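Long-range contacts in glyoxylate reductase (Paecilomyces sp. J18, PDB 3WNV), which probably reduces glyoxylate to glycolate with a nicotinamide cofactor, as a member of the D-isomer-specific 2-hydroxyacid dehydrogenase family: residues I120-G125 against M287-I292; I181-N186 against A196-F201. All blocks are in the same frame, centred on the assembly; numbering follows the deposited sequence.

Contact 1: I120-G125 against M287-I292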
loop_
_atom_site.group_PDB
_atom_site.type_symbol
_atom_site.label_atom_id
_atom_site.label_comp_id
_atom_site.label_asym_id
_atom_site.label_seq_id
_atom_site.Cartn_x
_atom_site.Cartn_y
_atom_site.Cartn_z
ATOM N N ILE A 120 5.816 3.236 -12.223
ATOM C CA ILE A 120 6.605 3.563 -13.443
ATOM C C ILE A 120 6.339 5.013 -13.857
ATOM O O ILE A 120 7.256 5.748 -14.227
ATOM C CB ILE A 120 6.277 2.600 -14.591
ATOM C CG1 ILE A 120 6.716 1.156 -14.211
ATOM C CG2 ILE A 120 6.886 3.062 -15.949
ATOM C CD1 ILE A 120 8.232 0.950 -13.914
ATOM N N PHE A 121 5.080 5.437 -13.776
ATOM C CA PHE A 121 4.751 6.847 -14.010
ATOM C C PHE A 121 5.594 7.752 -13.151
ATOM O O PHE A 121 6.246 8.678 -13.663
ATOM C CB PHE A 121 3.246 7.091 -13.820
ATOM C CG PHE A 121 2.830 8.528 -14.010
ATOM C CD1 PHE A 121 2.563 9.004 -15.278
ATOM C CD2 PHE A 121 2.657 9.371 -12.925
ATOM C CE1 PHE A 121 2.163 10.329 -15.498
ATOM C CE2 PHE A 121 2.241 10.725 -13.104
ATOM C CZ PHE A 121 1.973 11.205 -14.419
ATOM N N LEU A 122 5.623 7.494 -11.848
ATOM C CA LEU A 122 6.477 8.251 -10.945
ATOM C C LEU A 122 7.964 8.192 -11.289
ATOM O O LEU A 122 8.659 9.182 -11.126
ATOM C CB LEU A 122 6.252 7.806 -9.489
ATOM C CG LEU A 122 4.931 8.208 -8.879
ATOM C CD1 LEU A 122 4.737 7.503 -7.511
ATOM C CD2 LEU A 122 4.856 9.750 -8.719
ATOM N N MET A 123 8.474 7.022 -11.693
ATOM C CA MET A 123 9.895 6.886 -12.013
ATOM C C MET A 123 10.280 7.762 -13.212
ATOM O O MET A 123 11.276 8.452 -13.202
ATOM C CB MET A 123 10.208 5.419 -12.331
ATOM C CG MET A 123 11.693 5.184 -12.605
ATOM S SD MET A 123 12.041 3.466 -13.113
ATOM C CE MET A 123 11.424 3.441 -14.808
ATOM N N ILE A 124 9.502 7.698 -14.281
ATOM C CA ILE A 124 9.803 8.524 -15.436
ATOM C C ILE A 124 9.672 10.018 -15.054
ATOM O O ILE A 124 10.546 10.824 -15.423
ATOM C CB ILE A 124 8.837 8.179 -16.577
ATOM C CG1 ILE A 124 9.054 6.701 -16.999
ATOM C CG2 ILE A 124 9.057 9.124 -17.773
ATOM C CD1 ILE A 124 10.497 6.357 -17.369
ATOM N N GLY A 125 8.653 10.361 -14.261
ATOM C CA GLY A 125 8.450 11.739 -13.787
ATOM C C GLY A 125 9.702 12.238 -13.037
ATOM O O GLY A 125 10.167 13.388 -13.231
ATOM N N MET A 287 8.797 14.247 -7.915
ATOM C CA MET A 287 7.548 13.919 -8.611
ATOM C C MET A 287 6.618 13.301 -7.590
ATOM O O MET A 287 6.940 12.239 -7.046
ATOM C CB MET A 287 7.824 12.939 -9.743
ATOM C CG MET A 287 6.554 12.614 -10.526
ATOM S SD MET A 287 6.018 13.998 -11.590
ATOM C CE MET A 287 4.382 13.493 -12.133
ATOM N N LEU A 288 5.502 13.976 -7.300
ATOM C CA LEU A 288 4.689 13.635 -6.112
ATOM C C LEU A 288 3.232 13.447 -6.487
ATOM O O LEU A 288 2.634 14.317 -7.172
ATOM C CB LEU A 288 4.759 14.768 -5.094
ATOM C CG LEU A 288 6.153 15.138 -4.587
ATOM C CD1 LEU A 288 6.096 16.221 -3.531
ATOM C CD2 LEU A 288 6.884 13.895 -4.009
ATOM N N LEU A 289 2.648 12.344 -6.016
ATOM C CA LEU A 289 1.202 12.088 -6.133
ATOM C C LEU A 289 0.595 11.839 -4.749
ATOM O O LEU A 289 1.278 11.375 -3.825
ATOM C CB LEU A 289 0.950 10.863 -7.041
ATOM C CG LEU A 289 1.321 11.086 -8.525
ATOM C CD1 LEU A 289 1.212 9.752 -9.269
ATOM C CD2 LEU A 289 0.382 12.117 -9.164
ATOM N N PRO A 290 -0.707 12.142 -4.593
ATOM C CA PRO A 290 -1.352 11.952 -3.271
ATOM C C PRO A 290 -1.989 10.582 -3.096
ATOM O O PRO A 290 -3.229 10.442 -2.960
ATOM C CB PRO A 290 -2.414 13.045 -3.242
ATOM C CG PRO A 290 -2.827 13.191 -4.751
ATOM C CD PRO A 290 -1.509 12.974 -5.516
ATOM N N HIS A 291 -1.136 9.570 -3.151
ATOM C CA HIS A 291 -1.545 8.181 -2.950
ATOM C C HIS A 291 -2.700 7.768 -3.835
ATOM O O HIS A 291 -3.752 7.340 -3.319
ATOM C CB HIS A 291 -1.876 7.931 -1.453
ATOM C CG HIS A 291 -1.671 6.525 -1.024
ATOM N ND1 HIS A 291 -1.607 6.148 0.304
ATOM C CD2 HIS A 291 -1.464 5.381 -1.737
ATOM C CE1 HIS A 291 -1.408 4.845 0.385
ATOM N NE2 HIS A 291 -1.310 4.358 -0.844
ATOM N N ILE A 292 -2.454 7.816 -5.156
ATOM C CA ILE A 292 -3.472 7.483 -6.138
ATOM C C ILE A 292 -3.291 6.086 -6.742
ATOM O O ILE A 292 -4.042 5.720 -7.652
ATOM C CB ILE A 292 -3.558 8.504 -7.293
ATOM C CG1 ILE A 292 -2.343 8.422 -8.245
ATOM C CG2 ILE A 292 -3.816 9.951 -6.745
ATOM C CD1 ILE A 292 -2.580 9.261 -9.522
#

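Contact 2: I181-N186 against A196-F201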
loop_
_atom_site.group_PDB
_atom_site.type_symbol
_atom_site.label_atom_id
_atom_site.label_comp_id
_atom_site.label_asym_id
_atom_site.label_seq_id
_atom_site.Cartn_x
_atom_site.Cartn_y
_atom_site.Cartn_z
ATOM N N ILE A 181 17.540 -5.620 -10.085
ATOM C CA ILE A 181 18.087 -6.315 -8.912
ATOM C C ILE A 181 17.111 -6.194 -7.747
ATOM O O ILE A 181 16.275 -5.289 -7.711
ATOM C CB ILE A 181 19.482 -5.796 -8.478
ATOM C CG1 ILE A 181 19.417 -4.297 -8.119
ATOM C CG2 ILE A 181 20.492 -6.036 -9.592
ATOM C CD1 ILE A 181 20.784 -3.760 -7.550
ATOM N N TYR A 182 17.227 -7.087 -6.773
ATOM C CA TYR A 182 16.314 -7.028 -5.640
ATOM C C TYR A 182 16.897 -7.644 -4.389
ATOM O O TYR A 182 17.811 -8.476 -4.433
ATOM C CB TYR A 182 14.989 -7.731 -5.967
ATOM C CG TYR A 182 15.058 -9.243 -5.774
ATOM C CD1 TYR A 182 15.652 -10.068 -6.737
ATOM C CD2 TYR A 182 14.520 -9.846 -4.637
ATOM C CE1 TYR A 182 15.732 -11.474 -6.558
ATOM C CE2 TYR A 182 14.580 -11.243 -4.470
ATOM C CZ TYR A 182 15.179 -12.037 -5.433
ATOM O OH TYR A 182 15.218 -13.416 -5.241
ATOM N N HIS A 183 16.319 -7.251 -3.260
ATOM C CA HIS A 183 16.646 -7.879 -1.990
ATOM C C HIS A 183 15.377 -8.163 -1.200
ATOM O O HIS A 183 14.554 -7.272 -0.960
ATOM C CB HIS A 183 17.575 -7.016 -1.139
ATOM C CG HIS A 183 17.873 -7.631 0.199
ATOM N ND1 HIS A 183 18.687 -8.736 0.336
ATOM C CD2 HIS A 183 17.391 -7.361 1.440
ATOM C CE1 HIS A 183 18.741 -9.086 1.614
ATOM N NE2 HIS A 183 17.960 -8.280 2.299
ATOM N N ASN A 184 15.226 -9.422 -0.825
ATOM C CA ASN A 184 14.221 -9.828 0.145
ATOM C C ASN A 184 15.028 -10.504 1.230
ATOM O O ASN A 184 16.163 -10.899 0.982
ATOM C CB ASN A 184 13.275 -10.865 -0.466
ATOM C CG ASN A 184 12.289 -10.261 -1.423
ATOM O OD1 ASN A 184 12.471 -9.114 -1.903
ATOM N ND2 ASN A 184 11.213 -11.012 -1.700
ATOM N N ARG A 185 14.452 -10.699 2.416
ATOM C CA ARG A 185 15.165 -11.439 3.452
ATOM C C ARG A 185 15.600 -12.827 2.937
ATOM O O ARG A 185 16.715 -13.285 3.217
ATOM C CB ARG A 185 14.283 -11.592 4.683
ATOM C CG ARG A 185 14.596 -12.858 5.450
ATOM C CD ARG A 185 13.891 -12.933 6.787
ATOM N NE ARG A 185 12.506 -12.479 6.760
ATOM C CZ ARG A 185 12.060 -11.383 7.376
ATOM N NH1 ARG A 185 12.883 -10.610 8.082
ATOM N NH2 ARG A 185 10.781 -11.062 7.285
ATOM N N ASN A 186 14.749 -13.465 2.129
ATOM C CA ASN A 186 15.130 -14.727 1.480
ATOM C C ASN A 186 15.026 -14.650 -0.036
ATOM O O ASN A 186 14.078 -14.095 -0.575
ATOM C CB ASN A 186 14.274 -15.892 1.992
ATOM C CG ASN A 186 14.575 -16.248 3.442
ATOM O OD1 ASN A 186 13.683 -16.229 4.290
ATOM N ND2 ASN A 186 15.832 -16.543 3.734
ATOM N N ALA A 196 14.806 -11.295 -12.233
ATOM C CA ALA A 196 15.613 -10.378 -11.414
ATOM C C ALA A 196 16.731 -11.068 -10.646
ATOM O O ALA A 196 16.573 -12.212 -10.210
ATOM C CB ALA A 196 14.716 -9.611 -10.454
ATOM N N LYS A 197 17.840 -10.348 -10.469
ATOM C CA LYS A 197 19.039 -10.798 -9.765
ATOM C C LYS A 197 19.049 -10.493 -8.248
ATOM O O LYS A 197 18.903 -9.346 -7.809
ATOM C CB LYS A 197 20.231 -10.114 -10.413
ATOM C CG LYS A 197 21.558 -10.466 -9.827
ATOM C CD LYS A 197 22.648 -10.141 -10.847
ATOM C CE LYS A 197 23.978 -10.745 -10.451
ATOM N NZ LYS A 197 24.842 -9.743 -9.765
ATOM N N TYR A 198 19.204 -11.526 -7.441
ATOM C CA TYR A 198 19.187 -11.351 -5.982
ATOM C C TYR A 198 20.480 -10.733 -5.492
ATOM O O TYR A 198 21.556 -11.155 -5.905
ATOM C CB TYR A 198 19.040 -12.709 -5.320
ATOM C CG TYR A 198 19.001 -12.627 -3.818
ATOM C CD1 TYR A 198 17.845 -12.246 -3.176
ATOM C CD2 TYR A 198 20.120 -12.923 -3.052
ATOM C CE1 TYR A 198 17.786 -12.175 -1.807
ATOM C CE2 TYR A 198 20.070 -12.854 -1.662
ATOM C CZ TYR A 198 18.891 -12.466 -1.056
ATOM O OH TYR A 198 18.772 -12.387 0.322
ATOM N N VAL A 199 20.382 -9.743 -4.601
ATOM C CA VAL A 199 21.552 -9.091 -4.002
ATOM C C VAL A 199 21.324 -8.826 -2.505
ATOM O O VAL A 199 20.194 -8.893 -2.010
ATOM C CB VAL A 199 21.891 -7.747 -4.712
ATOM C CG1 VAL A 199 22.255 -7.978 -6.162
ATOM C CG2 VAL A 199 20.759 -6.739 -4.591
ATOM N N SER A 200 22.397 -8.542 -1.778
ATOM C CA SER A 200 22.273 -8.293 -0.347
ATOM C C SER A 200 21.689 -6.902 -0.181
ATOM O O SER A 200 21.600 -6.159 -1.148
ATOM C CB SER A 200 23.629 -8.374 0.337
ATOM O OG SER A 200 24.478 -7.334 -0.125
ATOM N N PHE A 201 21.236 -6.575 1.031
ATOM C CA PHE A 201 20.695 -5.234 1.302
ATOM C C PHE A 201 21.742 -4.163 0.953
ATOM O O PHE A 201 21.457 -3.217 0.230
ATOM C CB PHE A 201 20.222 -5.165 2.773
ATOM C CG PHE A 201 19.508 -3.877 3.156
ATOM C CD1 PHE A 201 18.167 -3.686 2.871
ATOM C CD2 PHE A 201 20.175 -2.879 3.864
ATOM C CE1 PHE A 201 17.489 -2.484 3.253
ATOM C CE2 PHE A 201 19.518 -1.681 4.246
ATOM C CZ PHE A 201 18.160 -1.493 3.929
#

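Contact 1: I120-G125 against M287-I292
M287 turns its side chain onto the helix of 120-125, and the thioether reaches as far as F121. CG of M287 stands anti to the backbone N (chi1 -178°), and a bend at chi2 (73°) then brings SD beside the helix, 4.0 Å from G125 CA. From there the methyl CE comes obliquely to the F121 ring, 3.6 Å from CE2. The two side chains cross at about a right angle, as do F121 and L289, whose methyl CD1 lies 3.9 Å from F121 CD2. F121 thus meets one methyl from each of two residues that are two positions apart in the chain.

Aliphatic packing centres on CD2 of L122. This single methyl lies 3.8 Å from M287 CG and 3.7 Å from L289 CD1, and it also borders the carbonyl O of M287. The side chains of L122 and L289 cross at a slant.

The setting is the edge of the parallel Rossmann-type sheet in the nucleotide-binding domain. Strand 287-288 is its outermost strand on this side, joined through M287 by backbone hydrogen bonds to V265 and L267, while helix 112-127 supplies the opposing surface.

Contact with bare backbone comes at G125, whose CA is 5.7 Å from that of M287. M287 CB packs 3.9 Å from G125 C. A CB on the glycine would clash with M287 CG, and its absence probably permits the close approach of strand and helix.

Polar atoms beyond the strand bond to other parts of the fold. Past L289 the chain makes an inverse gamma turn centred on P290. The carbonyl O of L289 accepts a hydrogen bond from Y270 OH, and H291 ND1 is hydrogen-bonded to E273.

Contact 2: I181-N186 against A196-F201
H183 ND1 donates to V199 O at 2.8 Å; V199 O lies near the imidazole plane, and ND1 lies in the plane of the V199 carbonyl. CG of H183 stands anti to the backbone N (chi1 178°), which sets it 3.4 Å from the same V199 O. F201 CB lies over a face of the imidazole, 4.0 Å from its centroid, in a CH-pi contact. An alanine in place of H183 would probably leave V199 O without its imidazole donor and F201 CB without the ring beneath it.

Backbone bonds join the strands themselves. V199 N donates to Y182 O at 2.9 Å with an N-H...O angle of 158°, and Y198 CA adds a weak C-H...O contact to the same oxygen. One step earlier, K197 O takes the hydrogen bond of Y182 N at 3.0 Å. These bonds follow the parallel pairing of I181 with K197 and Y182 with Y198, the sheet link of the beta-alpha-beta unit in which helix 190-193 connects strands 179-183 and 197-198.

Y182 and Y198 share one face of the sheet, opposite I181 and K197. Y198 turns its edge toward the face of Y182, offset, with planes at 71° and centroids 5.3 Å apart, and H183 joins this aromatic cluster obliquely to Y198. Y182 OH is held farther out by E193 and L188 N. The hydroxyl of Y198 reaches the loop instead, donating to N184 O at 3.1 Å, nearly along the C=O axis.

N184 also bonds M162 N through OD1, in the glycine-rich turn after the first strand of the Rossmann unit. The end of the second strand of such a unit often meets the cofactor's adenosine ribose, and the bonds that tie H183 and N184 to 196-201 probably help fix the shape of such a site.

Contacts 1 and 2 sit at the two outermost strands of one seven-stranded parallel sheet, strand 287-288 in the first and strand 197-198 in the second, with centres about 24 Å apart and nearest atoms about 11 Å apart. Contact 1 is the more buried, and joins a helix to an edge strand; its chemistry is almost entirely apolar, methyls, a thioether and an aromatic ring against a glycine backbone, with no polar bond between the segments. Contact 2 is partly buried, farther from the centre of the chain, and joins neighbouring strands, so backbone hydrogen bonds lead, with ring packing and side-chain bonds extending the link past the strand ends.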